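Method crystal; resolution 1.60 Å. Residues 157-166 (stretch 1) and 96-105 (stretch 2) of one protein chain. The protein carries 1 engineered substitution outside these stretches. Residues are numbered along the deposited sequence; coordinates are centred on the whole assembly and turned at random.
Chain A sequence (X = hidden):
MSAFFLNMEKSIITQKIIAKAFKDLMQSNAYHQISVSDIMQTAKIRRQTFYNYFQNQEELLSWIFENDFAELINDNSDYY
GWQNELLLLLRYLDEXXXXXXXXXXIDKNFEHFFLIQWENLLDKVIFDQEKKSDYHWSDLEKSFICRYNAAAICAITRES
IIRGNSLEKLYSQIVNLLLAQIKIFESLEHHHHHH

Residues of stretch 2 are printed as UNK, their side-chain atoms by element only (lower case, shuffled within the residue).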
ATOM      1  N   THR A 157       1.045  -4.499  -7.442  1.00 18.95           N
ATOM      2  CA  THR A 157       1.998  -5.452  -8.021  1.00 18.59           C
ATOM      3  C   THR A 157       2.241  -6.634  -7.095  1.00 18.72           C
ATOM      4  O   THR A 157       2.328  -7.772  -7.554  1.00 19.64           O
ATOM      5  CB  THR A 157       3.325  -4.787  -8.437  1.00 18.68           C
ATOM      6  OG1 THR A 157       3.942  -4.196  -7.286  1.00 20.54           O
ATOM      7  CG2 THR A 157       3.082  -3.749  -9.507  1.00 19.55           C
ATOM      8  N   ARG A 158       2.338  -6.396  -5.786  1.00 19.08           N
ATOM      9  CA  ARG A 158       2.370  -7.517  -4.849  1.00 19.29           C
ATOM     10  C   ARG A 158       1.184  -8.457  -5.032  1.00 18.41           C
ATOM     11  O   ARG A 158       1.353  -9.675  -5.107  1.00 20.80           O
ATOM     12  CB  ARG A 158       2.416  -7.038  -3.392  1.00 21.02           C
ATOM     13  CG  ARG A 158       2.338  -8.205  -2.394  1.00 21.60           C
ATOM     14  CD  ARG A 158       2.425  -7.734  -0.936  1.00 25.59           C
ATOM     15  NE  ARG A 158       2.182  -8.799   0.037  1.00 30.13           N
ATOM     16  CZ  ARG A 158       0.981  -9.237   0.405  1.00 33.13           C
ATOM     17  NH1 ARG A 158      -0.126  -8.712  -0.113  1.00 34.93           N
ATOM     18  NH2 ARG A 158       0.885 -10.214   1.303  1.00 34.58           N
ATOM     19  N   GLU A 159      -0.022  -7.914  -5.101  1.00 19.22           N
ATOM     20  CA  GLU A 159      -1.201  -8.767  -5.259  1.00 21.21           C
ATOM     21  C   GLU A 159      -1.144  -9.544  -6.569  1.00 20.26           C
ATOM     22  O   GLU A 159      -1.458 -10.730  -6.600  1.00 21.62           O
ATOM     23  CB  GLU A 159      -2.487  -7.949  -5.180  1.00 23.21           C
ATOM     24  CG  GLU A 159      -3.733  -8.779  -5.428  1.00 28.60           C
ATOM     25  CD  GLU A 159      -4.995  -7.934  -5.410  1.00 34.92           C
ATOM     26  OE1 GLU A 159      -4.907  -6.739  -5.780  1.00 40.61           O
ATOM     27  OE2 GLU A 159      -6.060  -8.467  -5.029  1.00 36.97           O
ATOM     28  N   SER A 160      -0.743  -8.887  -7.649  1.00 20.73           N
ATOM     29  CA  SER A 160      -0.682  -9.547  -8.954  1.00 20.94           C
ATOM     30  C   SER A 160       0.348 -10.682  -8.924  1.00 19.92           C
ATOM     31  O   SER A 160       0.117 -11.771  -9.458  1.00 20.37           O
ATOM     32  CB  SER A 160      -0.248  -8.525  -9.985  1.00 22.81           C
ATOM     33  OG  SER A 160      -1.304  -7.601 -10.157  1.00 26.64           O
ATOM     34  N   ILE A 161       1.481 -10.428  -8.295  1.00 19.51           N
ATOM     35  CA  ILE A 161       2.512 -11.462  -8.179  1.00 19.61           C
ATOM     36  C   ILE A 161       1.954 -12.656  -7.419  1.00 21.42           C
ATOM     37  O   ILE A 161       2.051 -13.799  -7.862  1.00 22.12           O
ATOM     38  CB  ILE A 161       3.745 -10.910  -7.458  1.00 20.10           C
ATOM     39  CG1 ILE A 161       4.504 -10.006  -8.429  1.00 19.74           C
ATOM     40  CG2 ILE A 161       4.667 -12.046  -7.028  1.00 20.82           C
ATOM     41  CD1 ILE A 161       5.527  -9.113  -7.796  1.00 20.18           C
ATOM     42  N   ILE A 162       1.366 -12.391  -6.262  1.00 20.53           N
ATOM     43  CA  ILE A 162       0.889 -13.477  -5.423  1.00 22.05           C
ATOM     44  C   ILE A 162      -0.204 -14.289  -6.127  1.00 22.79           C
ATOM     45  O   ILE A 162      -0.263 -15.525  -5.971  1.00 23.73           O
ATOM     46  CB  ILE A 162       0.427 -12.942  -4.045  1.00 22.41           C
ATOM     47  CG1 ILE A 162       1.636 -12.417  -3.276  1.00 22.90           C
ATOM     48  CG2 ILE A 162      -0.339 -13.996  -3.247  1.00 23.17           C
ATOM     49  CD1 ILE A 162       1.295 -11.783  -1.940  1.00 26.44           C
ATOM     50  N   ARG A 163      -1.050 -13.597  -6.891  1.00 23.13           N
ATOM     51  CA  ARG A 163      -2.179 -14.191  -7.600  1.00 24.71           C
ATOM     52  C   ARG A 163      -1.833 -14.826  -8.944  1.00 24.69           C
ATOM     53  O   ARG A 163      -2.648 -15.575  -9.508  1.00 25.97           O
ATOM     54  CB  ARG A 163      -3.337 -13.193  -7.745  1.00 25.23           C
ATOM     55  CG  ARG A 163      -3.938 -12.723  -6.413  1.00 27.26           C
ATOM     56  CD  ARG A 163      -5.241 -11.940  -6.577  1.00 30.95           C
ATOM     57  NE  ARG A 163      -6.210 -12.644  -7.421  1.00 38.87           N
ATOM     58  CZ  ARG A 163      -6.904 -12.079  -8.407  1.00 42.06           C
ATOM     59  NH1 ARG A 163      -6.748 -10.788  -8.686  1.00 44.68           N
ATOM     60  NH2 ARG A 163      -7.758 -12.806  -9.118  1.00 44.55           N
ATOM     61  N   GLY A 164      -0.640 -14.541  -9.457  1.00 23.10           N
ATOM     62  CA  GLY A 164      -0.247 -15.018 -10.784  1.00 23.22           C
ATOM     63  C   GLY A 164      -0.908 -14.267 -11.928  1.00 23.04           C
ATOM     64  O   GLY A 164      -1.165 -14.851 -12.982  1.00 25.50           O
ATOM     65  N   ASN A 165      -1.185 -12.983 -11.730  1.00 22.79           N
ATOM     66  CA  ASN A 165      -1.738 -12.140 -12.799  1.00 23.10           C
ATOM     67  C   ASN A 165      -0.645 -11.295 -13.477  1.00 24.70           C
ATOM     68  O   ASN A 165       0.341 -10.935 -12.845  1.00 25.52           O
ATOM     69  CB  ASN A 165      -2.819 -11.216 -12.220  1.00 24.55           C
ATOM     70  CG  ASN A 165      -4.023 -11.966 -11.684  1.00 28.34           C
ATOM     71  OD1 ASN A 165      -4.548 -11.635 -10.627  1.00 32.53           O
ATOM     72  ND2 ASN A 165      -4.466 -12.976 -12.412  1.00 28.45           N
ATOM     73  N   SER A 166      -0.812 -10.975 -14.759  1.00 24.39           N
ATOM     74  CA  SER A 166       0.239 -10.309 -15.516  1.00 23.98           C
ATOM     75  C   SER A 166       0.364  -8.858 -15.047  1.00 23.85           C
ATOM     76  O   SER A 166      -0.637  -8.152 -14.895  1.00 24.33           O
ATOM     77  CB  SER A 166      -0.106 -10.307 -17.008  1.00 27.32           C
ATOM     78  OG  SER A 166       0.556  -9.221 -17.648  1.00 31.72           O
ATOM     79  N   UNK A  96       9.909 -13.154 -13.443  1.00 19.24           N
ATOM     80  CA  UNK A  96      10.331 -13.762 -12.194  1.00 18.64           C
ATOM     81  C   UNK A  96       9.191 -13.855 -11.194  1.00 18.08           C
ATOM     82  O   UNK A  96       9.424 -13.769  -9.979  1.00 18.31           O
ATOM     83  c   UNK A  96      12.737 -13.091 -12.418  1.00 21.38           C
ATOM     84  o   UNK A  96      13.440 -14.104 -12.385  1.00 25.99           O
ATOM     85  n   UNK A  96      13.026 -12.053 -13.179  1.00 21.21           N
ATOM     86  c   UNK A  96      11.493 -12.981 -11.592  1.00 20.57           C
ATOM     87  N   UNK A  97       7.971 -14.025 -11.700  1.00 19.33           N
ATOM     88  CA  UNK A  97       6.805 -14.007 -10.831  1.00 19.20           C
ATOM     89  C   UNK A  97       6.853 -15.153  -9.810  1.00 19.53           C
ATOM     90  O   UNK A  97       6.489 -14.975  -8.640  1.00 19.49           O
ATOM     91  c   UNK A  97       5.546 -14.118 -11.670  1.00 20.95           C
ATOM     92  n   UNK A  97       2.505 -14.269 -12.516  1.00 38.45           N
ATOM     93  c   UNK A  97       3.315 -15.003 -11.764  1.00 35.48           C
ATOM     94  c   UNK A  97       4.277 -14.248 -10.906  1.00 26.16           C
ATOM     95  o   UNK A  97       3.301 -16.238 -11.765  1.00 39.15           O
ATOM     96  N   UNK A  98       7.299 -16.332 -10.227  1.00 18.34           N
ATOM     97  CA  UNK A  98       7.282 -17.456  -9.308  1.00 18.42           C
ATOM     98  C   UNK A  98       8.319 -17.226  -8.209  1.00 18.91           C
ATOM     99  O   UNK A  98       8.060 -17.478  -7.032  1.00 19.36           O
ATOM    100  c   UNK A  98       6.428 -20.368 -11.645  1.00 25.71           C
ATOM    101  c   UNK A  98       6.324 -19.104 -10.874  1.00 20.42           C
ATOM    102  c   UNK A  98       7.531 -18.780 -10.011  1.00 19.83           C
ATOM    103  c   UNK A  98       7.866 -19.882  -8.998  1.00 19.83           C
ATOM    104  N   UNK A  99       9.497 -16.747  -8.586  1.00 17.85           N
ATOM    105  CA  UNK A  99      10.551 -16.379  -7.642  1.00 18.52           C
ATOM    106  C   UNK A  99       9.974 -15.437  -6.600  1.00 20.31           C
ATOM    107  O   UNK A  99      10.145 -15.673  -5.394  1.00 19.81           O
ATOM    108  c   UNK A  99      13.914 -16.003  -7.296  1.00 24.73           C
ATOM    109  c   UNK A  99      13.964 -13.365  -6.521  1.00 26.54           C
ATOM    110  c   UNK A  99      14.989 -15.502  -6.569  1.00 26.40           C
ATOM    111  c   UNK A  99      11.673 -15.697  -8.440  1.00 19.43           C
ATOM    112  c   UNK A  99      12.895 -13.862  -7.246  1.00 24.85           C
ATOM    113  c   UNK A  99      15.012 -14.187  -6.180  1.00 23.25           C
ATOM    114  c   UNK A  99      12.850 -15.186  -7.642  1.00 20.49           C
ATOM    115  N   UNK A 100       9.302 -14.371  -7.057  1.00 18.79           N
ATOM    116  CA  UNK A 100       8.806 -13.368  -6.105  1.00 20.15           C
ATOM    117  C   UNK A 100       7.629 -13.860  -5.283  1.00 19.78           C
ATOM    118  O   UNK A 100       7.512 -13.505  -4.101  1.00 19.36           O
ATOM    119  c   UNK A 100       8.604 -11.960  -6.717  1.00 20.52           C
ATOM    120  c   UNK A 100      11.837 -10.676  -8.267  1.00 21.71           C
ATOM    121  c   UNK A 100      11.914 -10.294  -5.896  1.00 21.62           C
ATOM    122  c   UNK A 100      10.660 -10.857  -5.783  1.00 21.94           C
ATOM    123  c   UNK A 100       9.961 -11.343  -6.896  1.00 19.90           C
ATOM    124  c   UNK A 100      10.559 -11.251  -8.138  1.00 20.94           C
ATOM    125  o   UNK A 100      13.741  -9.643  -7.232  1.00 23.50           O
ATOM    126  c   UNK A 100      12.494 -10.202  -7.135  1.00 22.16           C
ATOM    127  N   UNK A 101       6.745 -14.667  -5.861  1.00 19.70           N
ATOM    128  CA  UNK A 101       5.715 -15.330  -5.060  1.00 19.96           C
ATOM    129  C   UNK A 101       6.368 -16.083  -3.898  1.00 20.58           C
ATOM    130  O   UNK A 101       5.900 -16.008  -2.747  1.00 20.78           O
ATOM    131  c   UNK A 101       4.051 -15.847  -6.924  1.00 26.13           C
ATOM    132  c   UNK A 101       4.965 -16.378  -5.878  1.00 21.66           C
ATOM    133  n   UNK A 101       2.262 -16.607  -8.359  1.00 31.26           N
ATOM    134  c   UNK A 101       3.315 -16.964  -7.631  1.00 29.84           C
ATOM    135  o   UNK A 101       3.690 -18.142  -7.523  1.00 29.37           O
ATOM    136  N   UNK A 102       7.444 -16.807  -4.202  1.00 19.81           N
ATOM    137  CA  UNK A 102       8.154 -17.532  -3.160  1.00 19.54           C
ATOM    138  C   UNK A 102       8.760 -16.643  -2.105  1.00 20.22           C
ATOM    139  O   UNK A 102       8.706 -16.965  -0.923  1.00 21.56           O
ATOM    140  c   UNK A 102       9.548 -20.472  -5.228  1.00 21.37           C
ATOM    141  n   UNK A 102       9.685 -22.315  -6.946  1.00 23.22           N
ATOM    142  c   UNK A 102       8.830 -21.581  -5.964  1.00 22.32           C
ATOM    143  c   UNK A 102       9.180 -18.491  -3.745  1.00 19.04           C
ATOM    144  c   UNK A 102       8.524 -19.625  -4.486  1.00 18.76           C
ATOM    145  N   UNK A 103       9.330 -15.527  -2.525  1.00 18.96           N
ATOM    146  CA  UNK A 103       9.956 -14.605  -1.584  1.00 21.27           C
ATOM    147  C   UNK A 103       8.920 -13.970  -0.661  1.00 20.34           C
ATOM    148  O   UNK A 103       9.186 -13.782   0.534  1.00 21.37           O
ATOM    149  c   UNK A 103      12.793 -14.974  -2.375  1.00 28.30           C
ATOM    150  c   UNK A 103      11.218 -12.472  -1.303  1.00 25.02           C
ATOM    151  c   UNK A 103      10.707 -13.508  -2.307  1.00 22.51           C
ATOM    152  c   UNK A 103      11.855 -14.092  -3.144  1.00 24.53           C
ATOM    153  N   UNK A 104       7.743 -13.633  -1.176  1.00 20.35           N
ATOM    154  CA  UNK A 104       6.721 -13.076  -0.301  1.00 22.47           C
ATOM    155  C   UNK A 104       6.325 -14.075   0.782  1.00 23.03           C
ATOM    156  O   UNK A 104       5.903 -13.665   1.864  1.00 25.44           O
ATOM    157  c   UNK A 104       5.485 -12.605  -1.071  1.00 23.07           C
ATOM    158  c   UNK A 104       5.884 -10.141  -0.966  1.00 24.80           C
ATOM    159  c   UNK A 104       5.610 -11.159  -3.109  1.00 23.33           C
ATOM    160  c   UNK A 104       5.660 -11.279  -1.727  1.00 23.43           C
ATOM    161  c   UNK A 104       5.774  -9.923  -3.734  1.00 24.59           C
ATOM    162  c   UNK A 104       6.050  -8.898  -1.590  1.00 25.94           C
ATOM    163  c   UNK A 104       5.994  -8.795  -2.959  1.00 23.65           C
ATOM    164  N   UNK A 105       6.458 -15.370   0.499  1.00 22.78           N
ATOM    165  CA  UNK A 105       6.213 -16.418   1.504  1.00 26.14           C
ATOM    166  C   UNK A 105       7.363 -16.568   2.505  1.00 25.60           C
ATOM    167  O   UNK A 105       7.123 -16.646   3.717  1.00 26.78           O
ATOM    168  c   UNK A 105       5.859 -18.886   1.921  1.00 27.22           C
ATOM    169  c   UNK A 105       4.581 -17.726   0.110  1.00 26.88           C
ATOM    170  c   UNK A 105       5.905 -17.785   0.853  1.00 25.00           C
TER

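Position 96 carries four side-chain atoms: two carbons, the second bonded to one oxygen and one nitrogen. This short amide is asparagine. Asn 96 stands just before the helix, and its side chain makes no contact with stretch 1.

Position 97 has three carbons, the third bearing one oxygen and one nitrogen, an amide one methylene longer. A side-chain carbon lies 3.8 Å from Ile 161 O, and the side-chain nitrogen lies 3.3 Å from Gly 164 CA. The residue is glutamine. Although the CA-to-CB bond of Gln 97 points sideways, the end of its side chain comes nearer, and its amide packs on the glycine without a hydrogen bond across the contact.

Position 98 shows four carbons, forked at the first, with one arm two carbons long: isoleucine. Ile 98 points away and takes no part.

Position 99 shows one carbon leading to a ring of six carbons with no heteroatom: phenylalanine. Phe 99 also points away and is buried on another side of its helix.

Position 100 again has one carbon and a six-carbon ring, now bearing an oxygen, and the CB of position 100 lies 4.0 Å from Ile 161 CG2. The ring oxygen identifies tyrosine. The CA-to-CB bond of Tyr 100 points sideways, and its ring leads off from stretch 1; its OH is hydrogen-bonded elsewhere in the structure.

Position 101 repeats the pattern of three carbons ending in an oxygen and a nitrogen, and the side-chain nitrogen of position 101 lies 2.9 Å from Ile 161 O. It is a second glutamine. Gln 101 NE2 donates a hydrogen bond to Ile 161 O, with an N-H...O angle of 154°.

Position 102 has four carbons in a row ending in nitrogen: lysine. The extended Lys 102 is out of reach, its NZ hydrogen-bonded elsewhere in the structure.

Position 103 has four carbons, forked at the first, with one two-carbon arm: isoleucine. Ile 103 is buried but out of reach of stretch 1.

Position 104 has one carbon and a bare six-carbon ring, and its CA-to-CB bond points toward stretch 1. Arg 158 CG lies over one face of the ring at position 104, 3.9 Å from its centroid. The residue is phenylalanine. With Arg 158 CG 19° off the normal of the Phe 104 ring, this is a CH-pi contact. Arg 158 CZ is 5.6 Å from the centroid of the Phe 104 ring, so any cation-pi attraction is weak at most.

Position 105 has one carbon carrying two more: valine. Val 105 does not reach stretch 1.

The helices cross at -105° with axes 8.6 Å apart at closest approach, and 413 Å² is buried in all. Ile 161 is the knob, seated among Gln 97, Tyr 100, Gln 101 and Phe 104; Ile 161 CG2 meets the ring edge at Phe 104 CE2, 4.1 Å away. Ile 162 CG1 adds an apolar contact 4.2 Å from Phe 104 CD2. At Gly 164 the helix ends in a Schellman motif with positive phi. Ile 161 O, near this end, accepts the amide of Gln 101, joining polar anchoring to apolar packing.

Stretch 2 96-105: NQIFYQKIFV
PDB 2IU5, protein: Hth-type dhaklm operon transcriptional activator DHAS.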